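Local coordinates for fat acid-binding protein (Eubacterium ventriosum, PDB 3NYI), which binds stearic acid and, as a member of the DegV family, probably serves as a fatty-acid-binding protein, at residues Val87-Thr91 against Leu134-Phe138. Sequence-based numbering, arbitrary orientation.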
loop_
_atom_site.group_PDB
_atom_site.type_symbol
_atom_site.label_atom_id
_atom_site.label_comp_id
_atom_site.label_asym_id
_atom_site.label_seq_id
_atom_site.Cartn_x
_atom_site.Cartn_y
_atom_site.Cartn_z
ATOM N N VAL A 87 13.827 15.293 5.541
ATOM C CA VAL A 87 13.029 14.074 5.638
ATOM C C VAL A 87 11.807 14.137 4.732
ATOM O O VAL A 87 11.122 15.155 4.674
ATOM C CB VAL A 87 12.553 13.847 7.101
ATOM C CG1 VAL A 87 11.542 12.703 7.156
ATOM C CG2 VAL A 87 13.727 13.578 8.015
ATOM N N VAL A 88 11.531 13.049 4.019
ATOM C CA VAL A 88 10.277 12.932 3.294
ATOM C C VAL A 88 9.538 11.685 3.737
ATOM O O VAL A 88 10.066 10.583 3.652
ATOM C CB VAL A 88 10.497 12.841 1.762
ATOM C CG1 VAL A 88 9.166 12.897 1.064
ATOM C CG2 VAL A 88 11.387 13.978 1.293
ATOM N N CYS A 89 8.302 11.860 4.191
ATOM C CA CYS A 89 7.565 10.770 4.813
ATOM C C CYS A 89 6.233 10.477 4.111
ATOM O O CYS A 89 5.384 11.360 4.016
ATOM C CB CYS A 89 7.321 11.117 6.287
ATOM S SG CYS A 89 6.377 9.884 7.188
ATOM N N PHE A 90 6.057 9.239 3.635
ATOM C CA PHE A 90 4.812 8.818 2.971
ATOM C C PHE A 90 3.929 8.000 3.907
ATOM O O PHE A 90 4.414 7.161 4.660
ATOM C CB PHE A 90 5.117 7.943 1.754
ATOM C CG PHE A 90 5.862 8.645 0.675
ATOM C CD1 PHE A 90 5.184 9.175 -0.417
ATOM C CD2 PHE A 90 7.246 8.768 0.734
ATOM C CE1 PHE A 90 5.871 9.825 -1.428
ATOM C CE2 PHE A 90 7.942 9.413 -0.275
ATOM C CZ PHE A 90 7.254 9.946 -1.359
ATOM N N THR A 91 2.623 8.223 3.842
ATOM C CA THR A 91 1.709 7.450 4.665
ATOM C C THR A 91 0.623 6.864 3.799
ATOM O O THR A 91 0.399 7.304 2.663
ATOM C CB THR A 91 1.017 8.307 5.752
ATOM O OG1 THR A 91 0.095 9.210 5.134
ATOM C CG2 THR A 91 2.031 9.108 6.533
ATOM N N LEU A 134 4.526 4.392 -5.623
ATOM C CA LEU A 134 4.738 5.829 -5.506
ATOM C C LEU A 134 6.080 6.135 -4.848
ATOM O O LEU A 134 6.829 6.983 -5.317
ATOM C CB LEU A 134 3.606 6.502 -4.721
ATOM C CG LEU A 134 3.744 8.024 -4.600
ATOM C CD1 LEU A 134 3.501 8.701 -5.963
ATOM C CD2 LEU A 134 2.777 8.581 -3.547
ATOM N N ILE A 135 6.379 5.457 -3.744
ATOM C CA ILE A 135 7.655 5.661 -3.101
ATOM C C ILE A 135 8.788 5.379 -4.081
ATOM O O ILE A 135 9.749 6.137 -4.185
ATOM C CB ILE A 135 7.797 4.768 -1.865
ATOM C CG1 ILE A 135 6.865 5.284 -0.767
ATOM C CG2 ILE A 135 9.220 4.791 -1.385
ATOM C CD1 ILE A 135 6.597 4.246 0.370
ATOM N N ASP A 136 8.655 4.287 -4.812
ATOM C CA ASP A 136 9.665 3.922 -5.800
ATOM C C ASP A 136 9.825 4.964 -6.921
ATOM O O ASP A 136 10.938 5.226 -7.367
ATOM C CB ASP A 136 9.387 2.527 -6.372
ATOM C CG ASP A 136 10.486 2.060 -7.313
ATOM O OD1 ASP A 136 11.654 1.969 -6.868
ATOM O OD2 ASP A 136 10.175 1.823 -8.498
ATOM N N GLN A 137 8.733 5.577 -7.366
ATOM C CA GLN A 137 8.876 6.661 -8.339
ATOM C C GLN A 137 9.688 7.795 -7.717
ATOM O O GLN A 137 10.546 8.375 -8.364
ATOM C CB GLN A 137 7.522 7.170 -8.832
ATOM C CG GLN A 137 6.827 6.226 -9.810
ATOM C CD GLN A 137 7.618 6.054 -11.106
ATOM O OE1 GLN A 137 8.007 7.035 -11.730
ATOM N NE2 GLN A 137 7.870 4.804 -11.498
ATOM N N PHE A 138 9.434 8.092 -6.442
ATOM C CA PHE A 138 10.167 9.146 -5.753
ATOM C C PHE A 138 11.643 8.780 -5.611
ATOM O O PHE A 138 12.517 9.603 -5.861
ATOM C CB PHE A 138 9.559 9.415 -4.360
ATOM C CG PHE A 138 9.815 10.803 -3.867
ATOM C CD1 PHE A 138 9.014 11.853 -4.294
ATOM C CD2 PHE A 138 10.871 11.067 -3.005
ATOM C CE1 PHE A 138 9.254 13.142 -3.870
ATOM C CE2 PHE A 138 11.117 12.357 -2.569
ATOM C CZ PHE A 138 10.307 13.396 -3.001
#
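Phe90 turns CG away from its own carbonyl carbon, chi1 -64°, and its ring reaches across to meet Phe138, whose CG lies anti to the backbone N, which sets its ring face against the edge of Phe90. The two rings form a T-shaped pair. The rim of Phe90 is directed at the face of Phe138, with the planes at 72° and the centroids 5.5 Å apart. The closest approach is made by Phe90 CZ, which sits 3.7 Å from Phe138 CG. Ile135 CG1 lies over one face of the Phe90 ring, 4.0 Å from its centroid, in a CH-pi contact displaced toward the rim. Leu134 adds a third contact, with CD2 4.0 Å from Phe90 CE1. Val88, two residues before Phe90 on the same side of the strand, brings both methyls to Phe138; its CG1 is 4.2 Å from Phe138 CE2. All five side chains are buried, and the contact between them is wholly apolar. With an alanine at Phe90, a gap would probably open between strand and helix, leaving the Phe138 face without its edge-on partner and Ile135 CG1 without a ring to lie on.

Phe148 of helix 148-161 touches both Val88 and Phe138 and extends this packing. Strand 87-91 runs between strands 6-10 and 119-123, parallel to both. The segment 134-138 of helix 128-143 runs nearly antiparallel to it, the two segment axes 10.5 Å apart at 160°. Helix 70-81 packs against Val87 and Cys89 on the other side of the sheet. This is layered alpha/beta packing: the parallel central strands of a mixed sheet, with helices on both sides, here in a DegV-family protein.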